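Local coordinates for protein acidocalcisomal pyrophosphatase (Trypanosoma brucei brucei, PDB 5C5V) that probably hydrolyses inorganic pyrophosphate with the help of magnesium ions, at residues G102-F114 with F166-Q179. Residues are numbered along the deposited sequence; the frame is centred on the assembly and turned at random.
Sequences GEMYTPSYRVLYF and FEIATGESFNPIKQ. With MG (magnesium ion), chain F.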
loop_
_atom_site.group_PDB
_atom_site.type_symbol
_atom_site.label_atom_id
_atom_site.label_comp_id
_atom_site.label_asym_id
_atom_site.label_seq_id
_atom_site.Cartn_x
_atom_site.Cartn_y
_atom_site.Cartn_z
ATOM N N GLY A 102 33.578 -16.219 7.500
ATOM C CA GLY A 102 34.161 -15.384 6.442
ATOM C C GLY A 102 35.118 -16.206 5.612
ATOM O O GLY A 102 35.393 -17.358 5.981
ATOM N N GLU A 103 35.640 -15.648 4.517
ATOM C CA GLU A 103 35.454 -14.243 4.150
ATOM C C GLU A 103 34.593 -14.104 2.889
ATOM O O GLU A 103 34.808 -14.805 1.900
ATOM C CB GLU A 103 36.811 -13.567 3.936
ATOM C CG GLU A 103 36.750 -12.294 3.122
ATOM C CD GLU A 103 38.130 -11.772 2.724
ATOM O OE1 GLU A 103 39.147 -12.383 3.139
ATOM O OE2 GLU A 103 38.199 -10.734 2.012
ATOM N N MET A 104 33.619 -13.204 2.930
ATOM C CA MET A 104 32.635 -13.114 1.855
ATOM C C MET A 104 33.281 -12.876 0.497
ATOM O O MET A 104 34.238 -12.118 0.385
ATOM C CB MET A 104 31.624 -12.007 2.139
ATOM C CG MET A 104 30.371 -12.105 1.280
ATOM S SD MET A 104 29.109 -10.937 1.823
ATOM C CE MET A 104 27.772 -11.284 0.679
ATOM N N TYR A 105 32.739 -13.543 -0.518
ATOM C CA TYR A 105 33.211 -13.458 -1.906
ATOM C C TYR A 105 34.484 -14.260 -2.161
ATOM O O TYR A 105 35.032 -14.213 -3.261
ATOM C CB TYR A 105 33.437 -12.003 -2.318
ATOM C CG TYR A 105 32.214 -11.140 -2.145
ATOM C CD1 TYR A 105 30.988 -11.527 -2.673
ATOM C CD2 TYR A 105 32.280 -9.946 -1.438
ATOM C CE1 TYR A 105 29.861 -10.739 -2.515
ATOM C CE2 TYR A 105 31.158 -9.147 -1.275
ATOM C CZ TYR A 105 29.957 -9.551 -1.815
ATOM O OH TYR A 105 28.851 -8.762 -1.645
ATOM N N THR A 106 34.940 -14.998 -1.156
ATOM C CA THR A 106 36.013 -15.964 -1.350
ATOM C C THR A 106 35.409 -17.344 -1.186
ATOM O O THR A 106 34.289 -17.471 -0.702
ATOM C CB THR A 106 37.175 -15.779 -0.364
ATOM O OG1 THR A 106 36.792 -16.261 0.934
ATOM C CG2 THR A 106 37.555 -14.316 -0.273
ATOM N N PRO A 107 36.141 -18.384 -1.597
ATOM C CA PRO A 107 35.590 -19.743 -1.566
ATOM C C PRO A 107 35.329 -20.280 -0.164
ATOM O O PRO A 107 34.652 -21.306 -0.029
ATOM C CB PRO A 107 36.679 -20.574 -2.255
ATOM C CG PRO A 107 37.476 -19.589 -3.055
ATOM C CD PRO A 107 37.461 -18.331 -2.246
ATOM N N SER A 108 35.854 -19.616 0.861
ATOM C CA SER A 108 35.746 -20.137 2.222
ATOM C C SER A 108 34.441 -19.716 2.887
ATOM O O SER A 108 34.016 -20.308 3.879
ATOM C CB SER A 108 36.935 -19.682 3.073
ATOM O OG SER A 108 36.920 -18.276 3.252
ATOM N N TYR A 109 33.809 -18.691 2.334
ATOM C CA TYR A 109 32.602 -18.137 2.922
ATOM C C TYR A 109 31.464 -19.151 3.023
ATOM O O TYR A 109 31.159 -19.853 2.064
ATOM C CB TYR A 109 32.155 -16.932 2.110
ATOM C CG TYR A 109 30.980 -16.190 2.690
ATOM C CD1 TYR A 109 31.115 -15.425 3.841
ATOM C CD2 TYR A 109 29.738 -16.235 2.070
ATOM C CE1 TYR A 109 30.040 -14.729 4.368
ATOM C CE2 TYR A 109 28.651 -15.535 2.583
ATOM C CZ TYR A 109 28.806 -14.789 3.734
ATOM O OH TYR A 109 27.726 -14.104 4.247
ATOM N N ARG A 110 30.845 -19.219 4.197
ATOM C CA ARG A 110 29.700 -20.091 4.438
ATOM C C ARG A 110 28.661 -19.371 5.289
ATOM O O ARG A 110 29.000 -18.554 6.152
ATOM C CB ARG A 110 30.128 -21.397 5.136
ATOM C CG ARG A 110 30.951 -22.358 4.283
ATOM C CD ARG A 110 30.134 -22.926 3.139
ATOM N NE ARG A 110 30.886 -23.910 2.360
ATOM C CZ ARG A 110 31.871 -23.603 1.523
ATOM N NH1 ARG A 110 32.224 -22.334 1.348
ATOM N NH2 ARG A 110 32.500 -24.561 0.861
ATOM N N VAL A 111 27.391 -19.650 5.022
ATOM C CA VAL A 111 26.325 -19.215 5.908
ATOM C C VAL A 111 25.711 -20.435 6.580
ATOM O O VAL A 111 25.089 -21.268 5.924
ATOM C CB VAL A 111 25.230 -18.434 5.172
ATOM C CG1 VAL A 111 24.205 -17.950 6.175
ATOM C CG2 VAL A 111 25.833 -17.260 4.389
ATOM N N LEU A 112 25.900 -20.530 7.891
ATOM C CA LEU A 112 25.451 -21.679 8.660
ATOM C C LEU A 112 24.159 -21.382 9.396
ATOM O O LEU A 112 23.926 -20.244 9.808
ATOM C CB LEU A 112 26.527 -22.117 9.665
ATOM C CG LEU A 112 27.769 -22.798 9.091
ATOM C CD1 LEU A 112 28.492 -21.846 8.162
ATOM C CD2 LEU A 112 28.702 -23.309 10.203
ATOM N N TYR A 113 23.336 -22.420 9.564
ATOM C CA TYR A 113 22.057 -22.313 10.245
ATOM C C TYR A 113 22.014 -23.148 11.516
ATOM O O TYR A 113 22.553 -24.256 11.573
ATOM C CB TYR A 113 20.923 -22.733 9.318
ATOM C CG TYR A 113 20.702 -21.776 8.161
ATOM C CD1 TYR A 113 19.624 -20.897 8.147
ATOM C CD2 TYR A 113 21.579 -21.756 7.087
ATOM C CE1 TYR A 113 19.425 -20.014 7.077
ATOM C CE2 TYR A 113 21.400 -20.896 6.036
ATOM C CZ TYR A 113 20.323 -20.027 6.030
ATOM O OH TYR A 113 20.170 -19.190 4.966
ATOM N N PHE A 114 21.370 -22.602 12.540
ATOM C CA PHE A 114 21.192 -23.296 13.795
ATOM C C PHE A 114 19.765 -23.193 14.294
ATOM O O PHE A 114 19.002 -22.335 13.862
ATOM C CB PHE A 114 22.133 -22.732 14.852
ATOM C CG PHE A 114 23.580 -22.844 14.495
ATOM C CD1 PHE A 114 24.363 -23.851 15.043
ATOM C CD2 PHE A 114 24.165 -21.939 13.615
ATOM C CE1 PHE A 114 25.697 -23.958 14.721
ATOM C CE2 PHE A 114 25.504 -22.043 13.290
ATOM C CZ PHE A 114 26.272 -23.060 13.845
ATOM N N PHE A 166 25.205 -17.072 -4.685
ATOM C CA PHE A 166 25.156 -17.952 -3.540
ATOM C C PHE A 166 24.131 -19.056 -3.794
ATOM O O PHE A 166 23.196 -18.866 -4.571
ATOM C CB PHE A 166 24.817 -17.172 -2.282
ATOM C CG PHE A 166 25.854 -16.158 -1.911
ATOM C CD1 PHE A 166 25.598 -14.801 -2.039
ATOM C CD2 PHE A 166 27.091 -16.559 -1.450
ATOM C CE1 PHE A 166 26.553 -13.869 -1.695
ATOM C CE2 PHE A 166 28.051 -15.635 -1.096
ATOM C CZ PHE A 166 27.790 -14.283 -1.227
ATOM N N GLU A 167 24.348 -20.202 -3.152
ATOM C CA GLU A 167 23.565 -21.419 -3.320
ATOM C C GLU A 167 23.618 -22.221 -2.022
ATOM O O GLU A 167 24.644 -22.247 -1.343
ATOM C CB GLU A 167 24.120 -22.303 -4.443
ATOM C CG GLU A 167 23.731 -21.925 -5.856
ATOM C CD GLU A 167 24.252 -22.926 -6.898
ATOM O OE1 GLU A 167 24.878 -23.944 -6.501
ATOM O OE2 GLU A 167 24.037 -22.687 -8.120
ATOM N N ILE A 168 22.526 -22.891 -1.688
ATOM C CA ILE A 168 22.574 -23.923 -0.672
ATOM C C ILE A 168 23.534 -25.008 -1.148
ATOM O O ILE A 168 23.394 -25.494 -2.269
ATOM C CB ILE A 168 21.187 -24.525 -0.411
ATOM C CG1 ILE A 168 20.254 -23.455 0.172
ATOM C CG2 ILE A 168 21.308 -25.728 0.484
ATOM C CD1 ILE A 168 18.844 -23.941 0.421
ATOM N N ALA A 169 24.542 -25.333 -0.341
ATOM C CA ALA A 169 25.507 -26.360 -0.725
ATOM C C ALA A 169 24.917 -27.752 -0.465
ATOM O O ALA A 169 25.011 -28.302 0.644
ATOM C CB ALA A 169 26.819 -26.180 0.019
ATOM N N THR A 170 24.314 -28.322 -1.500
ATOM C CA THR A 170 23.620 -29.593 -1.379
ATOM C C THR A 170 24.593 -30.727 -1.094
ATOM O O THR A 170 24.200 -31.809 -0.669
ATOM C CB THR A 170 22.826 -29.898 -2.658
ATOM O OG1 THR A 170 23.719 -29.869 -3.782
ATOM C CG2 THR A 170 21.755 -28.836 -2.869
ATOM N N GLY A 171 25.872 -30.472 -1.323
ATOM C CA GLY A 171 26.872 -31.514 -1.193
ATOM C C GLY A 171 27.550 -31.559 0.159
ATOM O O GLY A 171 28.308 -32.472 0.431
ATOM N N GLU A 172 27.300 -30.564 1.000
ATOM C CA GLU A 172 27.976 -30.490 2.292
ATOM C C GLU A 172 27.031 -30.743 3.455
ATOM O O GLU A 172 25.852 -30.398 3.388
ATOM C CB GLU A 172 28.653 -29.129 2.475
ATOM C CG GLU A 172 29.640 -28.784 1.366
ATOM C CD GLU A 172 30.211 -27.386 1.501
ATOM O OE1 GLU A 172 30.078 -26.771 2.585
ATOM O OE2 GLU A 172 30.801 -26.900 0.522
ATOM N N SER A 173 27.560 -31.350 4.515
ATOM C CA SER A 173 26.792 -31.585 5.739
ATOM C C SER A 173 26.184 -30.305 6.278
ATOM O O SER A 173 26.880 -29.298 6.404
ATOM C CB SER A 173 27.676 -32.205 6.830
ATOM O OG SER A 173 28.199 -33.450 6.419
ATOM N N PHE A 174 24.895 -30.372 6.608
ATOM C CA PHE A 174 24.139 -29.258 7.160
ATOM C C PHE A 174 23.845 -28.201 6.068
ATOM O O PHE A 174 23.222 -27.183 6.347
ATOM C CB PHE A 174 24.876 -28.636 8.363
ATOM C CG PHE A 174 24.996 -29.572 9.562
ATOM C CD1 PHE A 174 23.886 -29.878 10.340
ATOM C CD2 PHE A 174 26.219 -30.142 9.901
ATOM C CE1 PHE A 174 23.994 -30.758 11.447
ATOM C CE2 PHE A 174 26.343 -31.020 10.999
ATOM C CZ PHE A 174 25.232 -31.325 11.772
ATOM N N ASN A 175 24.300 -28.473 4.841
ATOM C CA ASN A 175 23.943 -27.710 3.651
ATOM C C ASN A 175 24.012 -26.197 3.844
ATOM O O ASN A 175 23.048 -25.483 3.591
ATOM C CB ASN A 175 22.547 -28.109 3.182
ATOM C CG ASN A 175 22.370 -29.603 3.122
ATOM O OD1 ASN A 175 21.592 -30.168 3.877
ATOM N ND2 ASN A 175 23.106 -30.255 2.239
ATOM N N PRO A 176 25.159 -25.711 4.318
ATOM C CA PRO A 176 25.309 -24.270 4.466
ATOM C C PRO A 176 25.202 -23.567 3.117
ATOM O O PRO A 176 25.347 -24.201 2.070
ATOM C CB PRO A 176 26.713 -24.128 5.052
ATOM C CG PRO A 176 27.437 -25.358 4.587
ATOM C CD PRO A 176 26.398 -26.433 4.653
ATOM N N ILE A 177 24.936 -22.270 3.139
ATOM C CA ILE A 177 24.984 -21.511 1.902
ATOM C C ILE A 177 26.422 -21.150 1.572
ATOM O O ILE A 177 27.198 -20.733 2.430
ATOM C CB ILE A 177 24.130 -20.265 1.982
ATOM C CG1 ILE A 177 22.663 -20.661 1.823
ATOM C CG2 ILE A 177 24.528 -19.295 0.888
ATOM C CD1 ILE A 177 21.689 -19.537 2.124
ATOM N N LYS A 178 26.777 -21.352 0.315
ATOM C CA LYS A 178 28.087 -20.969 -0.177
ATOM C C LYS A 178 27.966 -20.254 -1.519
ATOM O O LYS A 178 26.883 -20.205 -2.126
ATOM C CB LYS A 178 28.990 -22.191 -0.313
ATOM C CG LYS A 178 28.632 -23.083 -1.479
ATOM C CD LYS A 178 29.576 -24.278 -1.540
ATOM C CE LYS A 178 29.472 -25.019 -2.862
ATOM N NZ LYS A 178 30.781 -25.630 -3.246
ATOM N N GLN A 179 29.071 -19.679 -1.974
ATOM C CA GLN A 179 29.087 -19.127 -3.311
ATOM C C GLN A 179 29.445 -20.235 -4.296
ATOM O O GLN A 179 30.423 -20.965 -4.110
ATOM C CB GLN A 179 30.062 -17.952 -3.418
ATOM C CG GLN A 179 29.865 -17.138 -4.686
ATOM C CD GLN A 179 30.565 -15.793 -4.652
ATOM O OE1 GLN A 179 31.151 -15.402 -3.642
ATOM N NE2 GLN A 179 30.517 -15.082 -5.770
HETATM MG MG MG F . 23.407 -23.874 -9.886
HETATM O O HOH W 1 31.833 -16.191 -1.103
HETATM O O HOH W 2 31.666 -19.361 -0.588
HETATM O O HOH W 3 32.496 -21.342 -2.324
HETATM O O HOH W 4 23.915 -25.071 8.346
HETATM O O HOH W 5 23.716 -25.571 -8.486
HETATM O O HOH W 6 23.241 -25.320 -11.416
HETATM O O HOH W 7 25.301 -24.240 -10.563
#
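V111 and I177 form a single antiparallel bridge, a hydrogen-bonded pair: V111 N donates to I177 O at 2.8 Å and I177 N to V111 O at 3.0 Å, while the axes of strands 110-114 and 177-179 run 174° apart in direction. Beside the bridge, R110 meets E172 side-on. Its NE lies 3.0 Å from E172 OE1, nearly straight at 177°, and its NH2 lies 2.9 Å from E172 OE2; both carboxylate oxygens use their syn lone pairs. A bend at chi2 folds the arginine back over its own turn, where NH1 donates to the carbonyls of P107 and Y109. Four bonds thus fix the rotation of the guanidinium, and K178 CB rests against one of its faces. K178 NZ adds a long salt bridge to E172 OE2, and the shared carboxylate would be expected to offset the nearby positive charges.

On the apolar side, I177 CB packs on V111 CB at 3.8 Å, and its CD1 meets the edge of the Y113 ring. F166 is met by M104 CE, 3.6 Å from its CZ, and by Y109, whose CD2 is 3.6 Å from F166 CE2; the two ring planes are inclined at 54°. M104 CG lies over the centres of the Y105 and Y109 rings, so the methionine is layered between two tyrosines. A water accepts from Q179 N and lies within bonding distance of Y109 O and T106 O.

The contact joins strand 110-117, central in a three-stranded antiparallel sheet between 94-101 and 123-126, to the hairpin of 166-168 and 177-182 in the pyrophosphatase domain. From that hairpin E167 binds a magnesium ion of the active site, while Y109 OH reaches E100 in strand 94-101.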